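Local coordinates for protein beta-N-acetylhexosaminidase (PDB 6JEB) that hydrolyses terminal non-reducing beta-linked N-acetylglucosamine and N-acetylgalactosamine units from N-glycans, chitobiose and related glycans, as a family 20 glycoside hydrolase, at residues T1-I6 / F437-A442; L65-D70 / M116-F121; I182-E187 / D245-G250. All coordinates share one frame; numbering follows the deposited sequence.

Contact 1: T1-I6 / F437-A442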
ATOM      1  N   THR A   1       9.641 -34.712  -0.363  1.00 60.79           N
ATOM      2  CA  THR A   1       8.402 -35.409  -0.030  1.00 61.29           C
ATOM      3  C   THR A   1       7.215 -34.437   0.010  1.00 55.55           C
ATOM      4  O   THR A   1       7.328 -33.303  -0.452  1.00 55.88           O
ATOM      5  CB  THR A   1       8.532 -36.182   1.303  1.00 67.17           C
ATOM      6  OG1 THR A   1       7.328 -36.917   1.557  1.00 69.82           O
ATOM      7  CG2 THR A   1       8.808 -35.227   2.457  1.00 68.57           C
ATOM      8  N   ALA A   2       6.084 -34.885   0.557  1.00 47.97           N
ATOM      9  CA  ALA A   2       4.853 -34.105   0.492  1.00 40.50           C
ATOM     10  C   ALA A   2       4.922 -32.892   1.414  1.00 34.12           C
ATOM     11  O   ALA A   2       5.317 -33.003   2.578  1.00 33.57           O
ATOM     12  CB  ALA A   2       3.662 -34.981   0.870  1.00 40.73           C
ATOM     13  N   GLN A   3       4.511 -31.735   0.894  1.00 28.30           N
ATOM     14  CA  GLN A   3       4.614 -30.468   1.598  1.00 24.54           C
ATOM     15  C   GLN A   3       3.318 -29.693   1.414  1.00 21.01           C
ATOM     16  O   GLN A   3       2.479 -30.031   0.576  1.00 23.15           O
ATOM     17  CB  GLN A   3       5.749 -29.609   1.027  1.00 27.31           C
ATOM     18  CG  GLN A   3       7.133 -30.210   1.147  1.00 31.88           C
ATOM     19  CD  GLN A   3       8.189 -29.331   0.502  1.00 37.90           C
ATOM     20  OE1 GLN A   3       8.815 -28.505   1.166  1.00 41.79           O
ATOM     21  NE2 GLN A   3       8.386 -29.500  -0.800  1.00 39.22           N
ATOM     22  N   TYR A   4       3.164 -28.632   2.203  1.00 17.87           N
ATOM     23  CA  TYR A   4       2.115 -27.649   1.986  1.00 15.79           C
ATOM     24  C   TYR A   4       2.605 -26.574   1.023  1.00 16.38           C
ATOM     25  O   TYR A   4       3.809 -26.380   0.824  1.00 18.64           O
ATOM     26  CB  TYR A   4       1.732 -26.971   3.301  1.00 15.18           C
ATOM     27  CG  TYR A   4       1.202 -27.897   4.372  1.00 15.19           C
ATOM     28  CD1 TYR A   4       0.390 -28.984   4.050  1.00 16.67           C
ATOM     29  CD2 TYR A   4       1.503 -27.678   5.713  1.00 17.03           C
ATOM     30  CE1 TYR A   4      -0.104 -29.819   5.033  1.00 17.15           C
ATOM     31  CE2 TYR A   4       1.016 -28.511   6.701  1.00 16.72           C
ATOM     32  CZ  TYR A   4       0.214 -29.580   6.358  1.00 16.47           C
ATOM     33  OH  TYR A   4      -0.265 -30.413   7.347  1.00 17.58           O
ATOM     34  N   SER A   5       1.649 -25.863   0.430  1.00 15.23           N
ATOM     35  CA  SER A   5       1.966 -24.738  -0.437  1.00 15.55           C
ATOM     36  C   SER A   5       1.306 -23.470   0.077  1.00 15.16           C
ATOM     37  O   SER A   5       0.471 -22.870  -0.608  1.00 18.02           O
ATOM     38  CB  SER A   5       1.537 -25.029  -1.874  1.00 16.87           C
ATOM     39  OG  SER A   5       2.348 -26.057  -2.407  1.00 18.65           O
ATOM     40  N   ILE A   6       1.679 -23.053   1.280  1.00 13.91           N
ATOM     41  CA  ILE A   6       1.109 -21.881   1.926  1.00 13.37           C
ATOM     42  C   ILE A   6       2.019 -20.694   1.653  1.00 14.19           C
ATOM     43  O   ILE A   6       3.228 -20.752   1.924  1.00 14.38           O
ATOM     44  CB  ILE A   6       0.969 -22.108   3.441  1.00 12.72           C
ATOM     45  CG1 ILE A   6       0.070 -23.315   3.740  1.00 14.15           C
ATOM     46  CG2 ILE A   6       0.466 -20.834   4.127  1.00 13.65           C
ATOM     47  CD1 ILE A   6       0.349 -23.930   5.100  1.00 15.36           C
ATOM     48  N   PHE A 437       9.587 -20.884  -2.573  1.00 17.11           N
ATOM     49  CA  PHE A 437       8.547 -19.949  -2.987  1.00 17.01           C
ATOM     50  C   PHE A 437       8.080 -20.249  -4.404  1.00 17.57           C
ATOM     51  O   PHE A 437       6.875 -20.288  -4.680  1.00 18.60           O
ATOM     52  CB  PHE A 437       9.055 -18.510  -2.881  1.00 16.90           C
ATOM     53  CG  PHE A 437       8.086 -17.493  -3.418  1.00 15.71           C
ATOM     54  CD1 PHE A 437       7.017 -17.052  -2.642  1.00 14.68           C
ATOM     55  CD2 PHE A 437       8.230 -16.995  -4.706  1.00 16.82           C
ATOM     56  CE1 PHE A 437       6.115 -16.115  -3.139  1.00 15.74           C
ATOM     57  CE2 PHE A 437       7.339 -16.066  -5.213  1.00 16.78           C
ATOM     58  CZ  PHE A 437       6.274 -15.624  -4.431  1.00 16.72           C
ATOM     59  N   ARG A 438       9.032 -20.458  -5.320  1.00 18.24           N
ATOM     60  CA  ARG A 438       8.692 -20.741  -6.713  1.00 20.66           C
ATOM     61  C   ARG A 438       7.859 -22.014  -6.831  1.00 19.89           C
ATOM     62  O   ARG A 438       6.905 -22.070  -7.617  1.00 20.45           O
ATOM     63  CB  ARG A 438       9.976 -20.850  -7.540  1.00 25.90           C
ATOM     64  CG  ARG A 438       9.764 -20.974  -9.032  1.00 34.15           C
ATOM     65  CD  ARG A 438      11.069 -21.324  -9.722  1.00 42.64           C
ATOM     66  NE  ARG A 438      11.437 -22.718  -9.491  1.00 50.30           N
ATOM     67  CZ  ARG A 438      12.683 -23.145  -9.316  1.00 55.16           C
ATOM     68  NH1 ARG A 438      13.691 -22.284  -9.325  1.00 56.46           N
ATOM     69  NH2 ARG A 438      12.923 -24.434  -9.111  1.00 57.05           N
ATOM     70  N   ARG A 439       8.200 -23.043  -6.049  1.00 18.37           N
ATOM     71  CA  ARG A 439       7.411 -24.271  -6.041  1.00 18.71           C
ATOM     72  C   ARG A 439       5.968 -23.984  -5.644  1.00 18.88           C
ATOM     73  O   ARG A 439       5.025 -24.401  -6.328  1.00 20.08           O
ATOM     74  CB  ARG A 439       8.029 -25.272  -5.062  1.00 20.11           C
ATOM     75  CG  ARG A 439       7.153 -26.499  -4.806  1.00 21.21           C
ATOM     76  CD  ARG A 439       7.677 -27.366  -3.659  1.00 21.85           C
ATOM     77  NE  ARG A 439       7.591 -26.711  -2.353  1.00 21.81           N
ATOM     78  CZ  ARG A 439       6.492 -26.672  -1.605  1.00 21.85           C
ATOM     79  NH1 ARG A 439       5.367 -27.226  -2.038  1.00 22.15           N
ATOM     80  NH2 ARG A 439       6.514 -26.063  -0.425  1.00 22.45           N
ATOM     81  N   LYS A 440       5.779 -23.261  -4.540  1.00 17.27           N
ATOM     82  CA  LYS A 440       4.428 -22.986  -4.055  1.00 16.55           C
ATOM     83  C   LYS A 440       3.652 -22.112  -5.030  1.00 17.46           C
ATOM     84  O   LYS A 440       2.452 -22.320  -5.238  1.00 17.65           O
ATOM     85  CB  LYS A 440       4.500 -22.295  -2.695  1.00 16.87           C
ATOM     86  CG  LYS A 440       5.231 -23.102  -1.642  1.00 17.08           C
ATOM     87  CD  LYS A 440       5.166 -22.418  -0.287  1.00 15.83           C
ATOM     88  CE  LYS A 440       5.948 -21.104  -0.290  1.00 15.85           C
ATOM     89  NZ  LYS A 440       5.802 -20.354   1.001  1.00 15.25           N
ATOM     90  N   LEU A 441       4.311 -21.110  -5.614  1.00 18.08           N
ATOM     91  CA  LEU A 441       3.604 -20.209  -6.515  1.00 19.16           C
ATOM     92  C   LEU A 441       3.063 -20.947  -7.734  1.00 19.94           C
ATOM     93  O   LEU A 441       1.986 -20.611  -8.243  1.00 20.17           O
ATOM     94  CB  LEU A 441       4.520 -19.070  -6.937  1.00 19.87           C
ATOM     95  CG  LEU A 441       3.767 -18.044  -7.776  1.00 22.11           C
ATOM     96  CD1 LEU A 441       2.836 -17.195  -6.913  1.00 21.13           C
ATOM     97  CD2 LEU A 441       4.734 -17.211  -8.546  1.00 23.97           C
ATOM     98  N   ALA A 442       3.791 -21.953  -8.216  1.00 20.76           N
ATOM     99  CA  ALA A 442       3.271 -22.774  -9.301  1.00 22.20           C
ATOM    100  C   ALA A 442       1.952 -23.431  -8.909  1.00 22.58           C
ATOM    101  O   ALA A 442       1.003 -23.459  -9.703  1.00 23.97           O
ATOM    102  CB  ALA A 442       4.311 -23.818  -9.705  1.00 23.94           C
TER

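Contact 2: L65-D70 / M116-F121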
ATOM      1  N   LEU A  65      -5.919 -22.023   6.522  1.00 13.48           N
ATOM      2  CA  LEU A  65      -6.863 -23.113   6.294  1.00 13.98           C
ATOM      3  C   LEU A  65      -7.488 -23.018   4.904  1.00 14.49           C
ATOM      4  O   LEU A  65      -7.698 -24.039   4.237  1.00 15.19           O
ATOM      5  CB  LEU A  65      -7.937 -23.098   7.381  1.00 15.85           C
ATOM      6  CG  LEU A  65      -8.933 -24.254   7.424  1.00 16.58           C
ATOM      7  CD1 LEU A  65      -8.192 -25.570   7.561  1.00 17.67           C
ATOM      8  CD2 LEU A  65      -9.918 -24.054   8.576  1.00 18.57           C
ATOM      9  N   ARG A  66      -7.780 -21.796   4.452  1.00 14.65           N
ATOM     10  CA  ARG A  66      -8.332 -21.597   3.118  0.70 14.70           C
ATOM     11  C   ARG A  66      -7.363 -22.096   2.050  1.00 15.19           C
ATOM     12  O   ARG A  66      -7.764 -22.776   1.097  1.00 15.54           O
ATOM     13  CB  ARG A  66      -8.642 -20.105   2.948  0.70 16.06           C
ATOM     14  CG  ARG A  66      -9.280 -19.684   1.649  0.70 17.62           C
ATOM     15  CD  ARG A  66      -9.861 -18.257   1.765  0.70 18.83           C
ATOM     16  NE  ARG A  66      -8.866 -17.298   2.243  0.70 19.20           N
ATOM     17  CZ  ARG A  66      -9.146 -16.158   2.873  0.70 18.07           C
ATOM     18  NH1 ARG A  66     -10.406 -15.802   3.117  0.70 19.53           N
ATOM     19  NH2 ARG A  66      -8.160 -15.363   3.252  0.70 13.45           N
ATOM     20  N   GLN A  67      -6.073 -21.760   2.194  1.00 14.18           N
ATOM     21  CA  GLN A  67      -5.087 -22.220   1.219  1.00 13.21           C
ATOM     22  C   GLN A  67      -4.936 -23.734   1.266  1.00 15.20           C
ATOM     23  O   GLN A  67      -4.790 -24.381   0.220  1.00 16.26           O
ATOM     24  CB  GLN A  67      -3.741 -21.525   1.435  1.00 14.35           C
ATOM     25  CG  GLN A  67      -3.793 -20.037   1.128  1.00 13.96           C
ATOM     26  CD  GLN A  67      -2.420 -19.439   0.877  1.00 13.07           C
ATOM     27  OE1 GLN A  67      -1.401 -20.123   0.987  1.00 14.60           O
ATOM     28  NE2 GLN A  67      -2.387 -18.157   0.524  1.00 13.16           N
ATOM     29  N   LEU A  68      -4.974 -24.320   2.467  1.00 14.55           N
ATOM     30  CA  LEU A  68      -4.898 -25.776   2.576  1.00 14.52           C
ATOM     31  C   LEU A  68      -6.116 -26.438   1.947  1.00 15.44           C
ATOM     32  O   LEU A  68      -5.998 -27.508   1.337  1.00 16.07           O
ATOM     33  CB  LEU A  68      -4.750 -26.194   4.037  1.00 15.44           C
ATOM     34  CG  LEU A  68      -3.403 -25.873   4.680  1.00 16.55           C
ATOM     35  CD1 LEU A  68      -3.457 -26.249   6.145  1.00 17.60           C
ATOM     36  CD2 LEU A  68      -2.273 -26.606   3.963  1.00 18.21           C
ATOM     37  N   ARG A  69      -7.295 -25.821   2.087  1.00 15.51           N
ATOM     38  CA  ARG A  69      -8.482 -26.359   1.429  1.00 15.70           C
ATOM     39  C   ARG A  69      -8.353 -26.287  -0.086  1.00 16.22           C
ATOM     40  O   ARG A  69      -8.772 -27.215  -0.794  1.00 17.94           O
ATOM     41  CB  ARG A  69      -9.736 -25.639   1.920  1.00 17.16           C
ATOM     42  CG  ARG A  69     -10.077 -26.008   3.344  1.00 18.60           C
ATOM     43  CD  ARG A  69     -11.221 -25.218   3.925  1.00 23.58           C
ATOM     44  NE  ARG A  69     -11.605 -25.816   5.202  1.00 26.60           N
ATOM     45  CZ  ARG A  69     -12.284 -25.199   6.160  1.00 29.37           C
ATOM     46  NH1 ARG A  69     -12.665 -23.935   6.008  1.00 31.32           N
ATOM     47  NH2 ARG A  69     -12.574 -25.856   7.275  1.00 28.08           N
ATOM     48  N   ASP A  70      -7.782 -25.196  -0.602  1.00 16.15           N
ATOM     49  CA  ASP A  70      -7.542 -25.111  -2.038  1.00 16.54           C
ATOM     50  C   ASP A  70      -6.547 -26.174  -2.488  1.00 16.87           C
ATOM     51  O   ASP A  70      -6.720 -26.793  -3.547  1.00 18.33           O
ATOM     52  CB  ASP A  70      -7.071 -23.705  -2.420  1.00 17.22           C
ATOM     53  CG  ASP A  70      -8.164 -22.652  -2.247  1.00 18.99           C
ATOM     54  OD1 ASP A  70      -9.356 -23.023  -2.161  1.00 19.87           O
ATOM     55  OD2 ASP A  70      -7.831 -21.448  -2.204  1.00 16.78           O
ATOM     56  N   MET A 116      -5.644  -9.791  -1.708  1.00 12.06           N
ATOM     57  CA  MET A 116      -4.575  -9.464  -0.762  1.00 11.98           C
ATOM     58  C   MET A 116      -4.792 -10.147   0.591  1.00 11.58           C
ATOM     59  O   MET A 116      -3.826 -10.573   1.242  1.00 12.68           O
ATOM     60  CB  MET A 116      -4.393  -7.949  -0.619  1.00 11.80           C
ATOM     61  CG  MET A 116      -5.482  -7.251   0.173  1.00 12.27           C
ATOM     62  SD  MET A 116      -5.409  -5.455  -0.028  1.00 13.58           S
ATOM     63  CE  MET A 116      -3.984  -5.065   0.994  1.00 13.30           C
ATOM     64  N   ALA A 117      -6.050 -10.281   1.022  1.00 11.47           N
ATOM     65  CA  ALA A 117      -6.322 -10.989   2.269  1.00 11.44           C
ATOM     66  C   ALA A 117      -5.902 -12.450   2.173  1.00 12.52           C
ATOM     67  O   ALA A 117      -5.463 -13.043   3.165  1.00 13.05           O
ATOM     68  CB  ALA A 117      -7.808 -10.894   2.622  1.00 12.99           C
ATOM     69  N   TYR A 118      -6.025 -13.043   0.986  1.00 12.00           N
ATOM     70  CA  TYR A 118      -5.627 -14.433   0.794  1.00 12.02           C
ATOM     71  C   TYR A 118      -4.158 -14.641   1.132  1.00 12.26           C
ATOM     72  O   TYR A 118      -3.778 -15.731   1.592  1.00 13.01           O
ATOM     73  CB  TYR A 118      -5.908 -14.815  -0.660  1.00 13.66           C
ATOM     74  CG  TYR A 118      -5.781 -16.279  -1.013  1.00 14.11           C
ATOM     75  CD1 TYR A 118      -6.809 -17.172  -0.734  1.00 14.10           C
ATOM     76  CD2 TYR A 118      -4.662 -16.756  -1.686  1.00 13.39           C
ATOM     77  CE1 TYR A 118      -6.714 -18.512  -1.086  1.00 14.75           C
ATOM     78  CE2 TYR A 118      -4.556 -18.090  -2.050  1.00 14.30           C
ATOM     79  CZ  TYR A 118      -5.579 -18.966  -1.735  1.00 13.68           C
ATOM     80  OH  TYR A 118      -5.486 -20.290  -2.096  1.00 15.45           O
ATOM     81  N   TYR A 119      -3.331 -13.601   0.940  1.00 12.77           N
ATOM     82  CA  TYR A 119      -1.897 -13.625   1.216  1.00 12.02           C
ATOM     83  C   TYR A 119      -1.522 -12.920   2.525  1.00 11.71           C
ATOM     84  O   TYR A 119      -0.340 -12.630   2.748  1.00 11.94           O
ATOM     85  CB  TYR A 119      -1.125 -13.057   0.016  1.00 12.50           C
ATOM     86  CG  TYR A 119      -1.275 -13.973  -1.173  1.00 12.18           C
ATOM     87  CD1 TYR A 119      -0.600 -15.188  -1.209  1.00 12.94           C
ATOM     88  CD2 TYR A 119      -2.123 -13.655  -2.237  1.00 12.72           C
ATOM     89  CE1 TYR A 119      -0.748 -16.058  -2.264  1.00 13.45           C
ATOM     90  CE2 TYR A 119      -2.281 -14.531  -3.306  1.00 12.92           C
ATOM     91  CZ  TYR A 119      -1.589 -15.733  -3.312  1.00 14.50           C
ATOM     92  OH  TYR A 119      -1.747 -16.616  -4.351  1.00 15.56           O
ATOM     93  N   LYS A 120      -2.500 -12.655   3.396  1.00 11.64           N
ATOM     94  CA  LYS A 120      -2.281 -12.104   4.735  1.00 11.18           C
ATOM     95  C   LYS A 120      -1.754 -10.669   4.735  1.00 11.57           C
ATOM     96  O   LYS A 120      -1.141 -10.236   5.718  1.00 12.26           O
ATOM     97  CB  LYS A 120      -1.416 -13.009   5.629  1.00 11.66           C
ATOM     98  CG  LYS A 120      -1.984 -14.399   5.842  1.00 12.55           C
ATOM     99  CD  LYS A 120      -1.152 -15.162   6.866  1.00 12.60           C
ATOM    100  CE  LYS A 120      -1.674 -16.576   7.117  1.00 13.29           C
ATOM    101  NZ  LYS A 120      -1.313 -17.513   6.011  1.00 12.84           N
ATOM    102  N   PHE A 121      -1.990  -9.890   3.676  1.00 11.48           N
ATOM    103  CA  PHE A 121      -1.776  -8.455   3.801  1.00 10.70           C
ATOM    104  C   PHE A 121      -2.753  -7.901   4.830  1.00 10.89           C
ATOM    105  O   PHE A 121      -3.875  -8.390   4.964  1.00 12.00           O
ATOM    106  CB  PHE A 121      -2.011  -7.755   2.459  1.00 11.53           C
ATOM    107  CG  PHE A 121      -0.868  -7.905   1.490  1.00 11.28           C
ATOM    108  CD1 PHE A 121       0.219  -7.044   1.551  1.00 12.06           C
ATOM    109  CD2 PHE A 121      -0.875  -8.907   0.526  1.00 12.35           C
ATOM    110  CE1 PHE A 121       1.283  -7.173   0.672  1.00 12.38           C
ATOM    111  CE2 PHE A 121       0.190  -9.049  -0.355  1.00 12.59           C
ATOM    112  CZ  PHE A 121       1.270  -8.176  -0.280  1.00 11.81           C
TER
HETATM  113  O   HOH W   1      -6.030 -17.330   2.429  1.00 17.38           O

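Contact 3: I182-E187 / D245-G250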
ATOM      1  N   ILE A 182      -7.952  -6.155   7.410  1.00 12.49           N
ATOM      2  CA  ILE A 182      -7.197  -5.121   6.715  1.00 12.07           C
ATOM      3  C   ILE A 182      -7.635  -3.751   7.218  1.00 12.84           C
ATOM      4  O   ILE A 182      -8.832  -3.440   7.211  1.00 14.19           O
ATOM      5  CB  ILE A 182      -7.383  -5.255   5.195  1.00 11.95           C
ATOM      6  CG1 ILE A 182      -6.733  -6.562   4.713  1.00 12.97           C
ATOM      7  CG2 ILE A 182      -6.803  -4.052   4.456  1.00 12.74           C
ATOM      8  CD1 ILE A 182      -7.264  -7.060   3.369  1.00 13.55           C
ATOM      9  N   ASP A 183      -6.665  -2.948   7.676  1.00 12.66           N
ATOM     10  CA  ASP A 183      -6.897  -1.547   8.011  1.00 12.68           C
ATOM     11  C   ASP A 183      -6.688  -0.700   6.765  1.00 12.65           C
ATOM     12  O   ASP A 183      -5.782  -0.967   5.973  1.00 13.28           O
ATOM     13  CB  ASP A 183      -5.899  -1.050   9.064  1.00 15.42           C
ATOM     14  CG  ASP A 183      -6.122  -1.650  10.441  1.00 20.88           C
ATOM     15  OD1 ASP A 183      -7.133  -2.353  10.662  1.00 23.13           O
ATOM     16  OD2 ASP A 183      -5.261  -1.405  11.315  1.00 24.21           O
ATOM     17  N   VAL A 184      -7.505   0.342   6.610  1.00 12.61           N
ATOM     18  CA  VAL A 184      -7.453   1.192   5.426  1.00 13.30           C
ATOM     19  C   VAL A 184      -6.779   2.509   5.775  1.00 12.17           C
ATOM     20  O   VAL A 184      -7.148   3.172   6.759  1.00 13.58           O
ATOM     21  CB  VAL A 184      -8.851   1.419   4.830  1.00 12.28           C
ATOM     22  CG1 VAL A 184      -8.750   2.278   3.568  1.00 14.03           C
ATOM     23  CG2 VAL A 184      -9.499   0.084   4.508  1.00 13.58           C
ATOM     24  N   ILE A 185      -5.801   2.895   4.963  1.00 11.61           N
ATOM     25  CA  ILE A 185      -4.989   4.085   5.205  1.00 12.75           C
ATOM     26  C   ILE A 185      -5.222   5.067   4.062  1.00 12.84           C
ATOM     27  O   ILE A 185      -4.731   4.832   2.948  1.00 12.52           O
ATOM     28  CB  ILE A 185      -3.495   3.719   5.237  1.00 14.86           C
ATOM     29  CG1 ILE A 185      -3.228   2.492   6.130  1.00 17.42           C
ATOM     30  CG2 ILE A 185      -2.660   4.936   5.629  1.00 15.84           C
ATOM     31  CD1 ILE A 185      -3.654   2.667   7.571  1.00 18.76           C
ATOM     32  N   PRO A 186      -5.932   6.171   4.280  1.00 11.49           N
ATOM     33  CA  PRO A 186      -6.106   7.165   3.207  1.00 11.77           C
ATOM     34  C   PRO A 186      -4.870   8.046   3.073  1.00 12.11           C
ATOM     35  O   PRO A 186      -4.219   8.390   4.065  1.00 13.51           O
ATOM     36  CB  PRO A 186      -7.296   7.997   3.698  1.00 12.42           C
ATOM     37  CG  PRO A 186      -7.125   7.963   5.235  1.00 12.68           C
ATOM     38  CD  PRO A 186      -6.620   6.555   5.532  1.00 11.83           C
ATOM     39  N   GLU A 187      -4.547   8.425   1.832  1.00 11.38           N
ATOM     40  CA  GLU A 187      -3.473   9.382   1.573  1.00 11.61           C
ATOM     41  C   GLU A 187      -4.041  10.626   0.908  1.00 11.85           C
ATOM     42  O   GLU A 187      -4.695  10.534  -0.142  1.00 12.37           O
ATOM     43  CB  GLU A 187      -2.350   8.807   0.703  1.00 11.37           C
ATOM     44  CG  GLU A 187      -1.227   9.818   0.451  1.00 11.42           C
ATOM     45  CD  GLU A 187      -0.171   9.316  -0.512  1.00 12.82           C
ATOM     46  OE1 GLU A 187      -0.170   8.106  -0.845  1.00 13.19           O
ATOM     47  OE2 GLU A 187       0.664  10.140  -0.940  1.00 13.35           O
ATOM     48  N   ASP A 245     -14.319  10.585  10.188  1.00 16.74           N
ATOM     49  CA  ASP A 245     -15.602   9.899  10.149  0.50 17.13           C
ATOM     50  C   ASP A 245     -15.510   8.576   9.395  1.00 17.10           C
ATOM     51  O   ASP A 245     -16.129   7.588   9.806  1.00 17.97           O
ATOM     52  CB  ASP A 245     -16.656  10.812   9.526  0.50 17.92           C
ATOM     53  CG  ASP A 245     -18.049  10.260   9.664  0.50 23.17           C
ATOM     54  OD1 ASP A 245     -18.430   9.891  10.793  0.50 27.26           O
ATOM     55  OD2 ASP A 245     -18.767  10.202   8.653  0.50 26.26           O
ATOM     56  N   ILE A 246     -14.744   8.532   8.308  1.00 15.59           N
ATOM     57  CA  ILE A 246     -14.762   7.389   7.395  1.00 14.73           C
ATOM     58  C   ILE A 246     -13.784   6.308   7.812  1.00 14.07           C
ATOM     59  O   ILE A 246     -14.104   5.117   7.750  1.00 15.82           O
ATOM     60  CB  ILE A 246     -14.481   7.854   5.953  1.00 15.24           C
ATOM     61  CG1 ILE A 246     -15.576   8.800   5.466  1.00 15.44           C
ATOM     62  CG2 ILE A 246     -14.336   6.643   5.017  1.00 14.96           C
ATOM     63  CD1 ILE A 246     -15.178   9.548   4.197  1.00 15.62           C
ATOM     64  N   PHE A 247     -12.564   6.703   8.173  1.00 13.60           N
ATOM     65  CA  PHE A 247     -11.453   5.761   8.275  1.00 13.88           C
ATOM     66  C   PHE A 247     -11.048   5.594   9.728  1.00 15.07           C
ATOM     67  O   PHE A 247     -10.284   6.412  10.258  1.00 15.89           O
ATOM     68  CB  PHE A 247     -10.267   6.254   7.438  1.00 14.09           C
ATOM     69  CG  PHE A 247     -10.554   6.298   5.963  1.00 13.09           C
ATOM     70  CD1 PHE A 247     -10.594   5.127   5.213  1.00 14.43           C
ATOM     71  CD2 PHE A 247     -10.801   7.507   5.325  1.00 13.24           C
ATOM     72  CE1 PHE A 247     -10.864   5.158   3.844  1.00 14.84           C
ATOM     73  CE2 PHE A 247     -11.066   7.556   3.954  1.00 13.69           C
ATOM     74  CZ  PHE A 247     -11.101   6.375   3.213  1.00 14.35           C
ATOM     75  N   PRO A 248     -11.503   4.533  10.400  1.00 15.11           N
ATOM     76  CA  PRO A 248     -11.212   4.374  11.833  1.00 15.67           C
ATOM     77  C   PRO A 248      -9.761   4.043  12.143  1.00 15.86           C
ATOM     78  O   PRO A 248      -9.405   4.020  13.327  1.00 18.55           O
ATOM     79  CB  PRO A 248     -12.140   3.226  12.251  1.00 16.88           C
ATOM     80  CG  PRO A 248     -12.325   2.438  10.995  1.00 17.33           C
ATOM     81  CD  PRO A 248     -12.373   3.460   9.890  1.00 16.37           C
ATOM     82  N   SER A 249      -8.910   3.798  11.141  1.00 15.46           N
ATOM     83  CA  SER A 249      -7.499   3.564  11.438  1.00 15.39           C
ATOM     84  C   SER A 249      -6.871   4.768  12.124  1.00 16.27           C
ATOM     85  O   SER A 249      -5.910   4.620  12.892  1.00 18.53           O
ATOM     86  CB  SER A 249      -6.725   3.233  10.159  1.00 15.69           C
ATOM     87  OG  SER A 249      -6.691   4.354   9.282  1.00 15.77           O
ATOM     88  N   GLY A 250      -7.392   5.965  11.859  1.00 16.31           N
ATOM     89  CA  GLY A 250      -6.823   7.165  12.429  1.00 16.03           C
ATOM     90  C   GLY A 250      -5.477   7.561  11.869  1.00 16.85           C
ATOM     91  O   GLY A 250      -4.879   8.520  12.361  1.00 20.73           O
TER
HETATM   92  O   HOH W   2      -9.574   3.182   8.267  1.00 14.99           O

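Contact 1: T1-I6 / F437-A442
Arg439 and Lys440, neighbours on helix 434-452, carry this contact by reaching to backbone oxygens of the N-terminal loop 1-6. A bend at chi3 (67°) turns Arg439 NE out of the extended line of the chain; NH2 donates to Tyr4 O at 3.0 Å, with an N-H...O angle of 162°. That oxygen lies in the guanidinium plane, at its edge; NH1 adds a weak second bond to Tyr4 O at 3.4 Å. Over one face of the guanidinium sits the Gln3 amide, NE2 being 3.3 Å from Arg439 NE; both are donors, so this is packing. Lys440 CG lies against the opposite face, and Asn436 OD1 also accepts from NH2. An alanine at Arg439 would probably leave Tyr4 O without its helix donor and the Gln3 amide free to turn. Lys440 packs on the loop, its CG 3.8 Å from Ser5 CA, and its NZ donates to Ile6 O at 2.8 Å. The same ammonium forms salt bridges with Glu9 and Glu423, while Ser5 OG bonds to Asp443. Arginine and lysine side chains thus tie the backbone of the irregular segment that leads into the N-terminal domain to helix 434-452, plain packing away from the annotated sites.

Contact 2: L65-D70 / M116-F121
Tyr118 wedges its side chain against Arg66, Gln67 and Asp70, and so joins helix 55-73 of the N-terminal domain to the C-terminal end of helix 106-118, in the TIM-barrel catalytic domain. Its phenol meets the Asp70 carboxylate tip to tip: OH donates at 2.6 Å to Asp70 OD2, which receives it on its anti lone pair, with carboxylate and ring planes only 22° apart. Gln67 lies over one ring face in a CH-pi contact, CG standing 4.0 Å from the Tyr118 ring centroid and 27° off the normal. With chi1 at -170°, Tyr118 CG is anti to the backbone N, on the course toward helix 55-73. Farther along Gln67, NE2 makes a weak bond to Tyr118 O at 3.0 Å, while OE1 accepts from Ile7 N. Arg66, in the one of its two conformers described here, passes the ring obliquely, with NE 3.6 Å from Tyr118 CD1.

In the second shell, Arg451 of helix 434-452 forms a salt bridge with Asp70 OD1, which would probably help to hold the carboxylate in place and keep it charged. Tyr119 hydrogen-bonds through OH to His444 of the same helix. Just after Tyr118 a Schellman motif ends helix 106-118: Lys120, with positive phi, donates N to Ala117 O, and Phe121 N reaches Met116 O. Tyr118 O has a further partner, a water that donates to it at 2.9 Å.

Contact 3: I182-E187 / D245-G250
Strand 183-187 of the parallel TIM-barrel sheet meets the turn that follows helix 230-246 and leads into strand 251-253, the next barrel strand. Phe247, the first residue to leave helical geometry, begins a type I beta turn ending at Gly250. Its ring rests on Pro186, whose CB stands 4.0 Å from the Phe247 centroid and 19° off the normal, a CH-pi contact over the face. Ile246 CG2 covers the opposite face, over its centre. Val184 CG1 approaches obliquely, 3.6 Å from Phe247 CE1, and Val174 of helix 167-178 extends the apolar packing. Two residues on, Ser249 OG donates to Val184 O at 2.8 Å, 25° out of the carbonyl plane. A chi1 of 66° places OG between the backbone N and the carbonyl carbon, from where it also makes a weak bond with Ile251 N. Ile185 CD1 packs at 3.9 Å from Ser249 OG. A water links Val184 and Ser249, donating to Val184 O at 2.9 Å and accepting from Ser249 N at 3.0 Å. Val184 O is gripped by a hydroxyl and a water, so this strand carbonyl is satisfied by Ser249 and the water it holds, beside apolar packing of Phe247 on Pro186 and Val184.

In the fold
From the N terminus, the loop 1-6 enters contact 1 at once, but its partner helix 434-452 comes only near the chain's end, so contact 1 closes a loop that encloses both others. Contact 2 closes next, spanning strands 79-86 and 92-97 between helices 55-73 and 106-118; contact 3 follows in series, across helix 230-246. Contacts 1 and 2 touch, Ile6 CA lying 3.2 Å from Gln67 OE1, and the touch couples contact 1, which holds helix 434-452, to contact 2, which reaches the barrel. Contact 2 meets contact 3 through Ile182, whose CG1 is 3.4 Å from Phe121 O. Contacts 1 and 3 stay about 16 Å apart at their nearest atoms.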